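GTP cyclohydrolase 1 type 2 homolog (Staphylococcus aureus subsp. aureus, PDB 3LNL) is of unknown function but binds zinc in a dinuclear centre and assembles into a toroidal homohexamer whose two openings are capped by trimers of PII-like domains. Local coordinates at residues B[154-159]-B[213-218]. The protein carries 2 engineered substitutions. Residues are numbered along the deposited sequence.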
# COMPACT_ATOMS: atom_id res chain seq x y z
N LEU B 154 -3.98 38.77 -25.58
CA LEU B 154 -4.10 37.88 -24.43
C LEU B 154 -5.34 38.27 -23.61
O LEU B 154 -6.06 37.40 -23.11
CB LEU B 154 -2.84 37.88 -23.56
CG LEU B 154 -1.58 37.29 -24.20
CD1 LEU B 154 -0.41 37.44 -23.26
CD2 LEU B 154 -1.77 35.82 -24.57
N SER B 155 -5.60 39.58 -23.52
CA SER B 155 -6.71 40.11 -22.72
C SER B 155 -8.05 39.98 -23.44
O SER B 155 -9.08 39.70 -22.82
CB SER B 155 -6.45 41.56 -22.36
OG SER B 155 -7.20 41.91 -21.21
N GLU B 156 -8.03 40.20 -24.75
CA GLU B 156 -9.16 39.89 -25.62
C GLU B 156 -9.60 38.43 -25.45
O GLU B 156 -10.78 38.12 -25.54
CB GLU B 156 -8.79 40.12 -27.07
CG GLU B 156 -8.97 41.56 -27.53
CD GLU B 156 -8.69 41.71 -29.00
OE1 GLU B 156 -8.24 40.72 -29.62
OE2 GLU B 156 -8.90 42.81 -29.54
N ASN B 157 -8.64 37.55 -25.20
CA ASN B 157 -8.94 36.13 -25.04
C ASN B 157 -9.09 35.70 -23.58
O ASN B 157 -9.09 34.51 -23.28
CB ASN B 157 -7.91 35.29 -25.81
CG ASN B 157 -8.11 35.39 -27.31
OD1 ASN B 157 -9.14 34.95 -27.83
ND2 ASN B 157 -7.15 35.98 -28.01
N GLY B 158 -9.23 36.68 -22.69
CA GLY B 158 -9.67 36.43 -21.31
C GLY B 158 -8.62 36.04 -20.29
O GLY B 158 -8.95 35.51 -19.24
N LEU B 159 -7.35 36.30 -20.61
CA LEU B 159 -6.23 36.08 -19.67
C LEU B 159 -5.98 37.39 -18.89
O LEU B 159 -6.19 38.47 -19.42
CB LEU B 159 -4.97 35.65 -20.44
CG LEU B 159 -4.57 34.17 -20.57
CD1 LEU B 159 -5.72 33.24 -20.82
CD2 LEU B 159 -3.49 33.99 -21.66
N ARG B 213 -4.21 26.51 -22.03
CA ARG B 213 -4.74 27.57 -22.87
C ARG B 213 -3.79 28.77 -22.93
O ARG B 213 -3.62 29.38 -23.98
CB ARG B 213 -6.11 28.02 -22.40
CG ARG B 213 -6.78 28.98 -23.39
CD ARG B 213 -8.29 29.02 -23.21
NE ARG B 213 -8.94 30.01 -24.07
CZ ARG B 213 -8.96 31.32 -23.86
NH1 ARG B 213 -9.60 32.13 -24.71
NH2 ARG B 213 -8.33 31.85 -22.80
N ALA B 214 -3.16 29.09 -21.80
CA ALA B 214 -2.19 30.17 -21.78
C ALA B 214 -1.07 29.88 -22.77
O ALA B 214 -0.73 30.74 -23.59
CB ALA B 214 -1.64 30.36 -20.37
N GLU B 215 -0.51 28.67 -22.69
CA GLU B 215 0.48 28.17 -23.67
C GLU B 215 0.05 28.38 -25.14
O GLU B 215 0.83 28.88 -25.96
CB GLU B 215 0.72 26.67 -23.49
CG GLU B 215 1.75 26.31 -22.44
CD GLU B 215 2.56 25.08 -22.83
OE1 GLU B 215 2.10 23.96 -22.54
OE2 GLU B 215 3.65 25.23 -23.43
N GLN B 216 -1.17 27.94 -25.45
CA GLN B 216 -1.75 28.10 -26.78
C GLN B 216 -1.74 29.58 -27.18
O GLN B 216 -1.12 29.96 -28.18
CB GLN B 216 -3.18 27.53 -26.83
N LEU B 217 -2.38 30.41 -26.36
CA LEU B 217 -2.48 31.84 -26.65
C LEU B 217 -1.11 32.53 -26.75
O LEU B 217 -0.90 33.36 -27.64
CB LEU B 217 -3.35 32.55 -25.61
CG LEU B 217 -4.83 32.17 -25.61
CD1 LEU B 217 -5.49 32.88 -24.45
CD2 LEU B 217 -5.53 32.53 -26.95
N ILE B 218 -0.18 32.18 -25.86
CA ILE B 218 1.14 32.83 -25.87
C ILE B 218 1.88 32.50 -27.17
O ILE B 218 2.29 33.41 -27.89
CB ILE B 218 2.01 32.43 -24.66
CG1 ILE B 218 1.53 33.11 -23.38
CG2 ILE B 218 3.47 32.82 -24.89
CD1 ILE B 218 2.25 32.61 -22.15
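L217 lies against L154, N157 and L159, with its CB 3.8 Å from L154 CD2 and its CD1 3.7 Å from N157 CB and 3.6 Å from L159 CD2. L159 CD2 also approaches A214 CB (4.3 Å), while L154 CD2 also lies 4.4 Å from I218 CG1, so three apolar side chains of 213-218 pack against L154 in the last turn of helix 147-156 and L159 just beyond its end. That end is shaped by a Schellman motif: L159 N hydrogen-bonds to L154 O and G158 N to S155 O, both at 3.0 Å, with G158 at positive phi as the C-prime residue. The turn brings L159 back toward the other helix, and the carbonyl of N157 becomes the acceptor for R213, whose NH1 and NH2 both donate to N157 O at 2.8 Å. This pair of hydrogen bonds to one carbonyl oxygen closes the more exposed margin of the leucine cluster. The side-chain ND2 of N157 hydrogen-bonds to K153 O in its own helix and, weakly, to Y221 OH on helix 211-221. Beneath the contact runs the sheet of the PII-like domain: I218 rests on V138 and T140 of strand 125-142 and on F229, and A214 on F231 of strand 229-238, so helices 147-156 and 211-221 pack together above these strands.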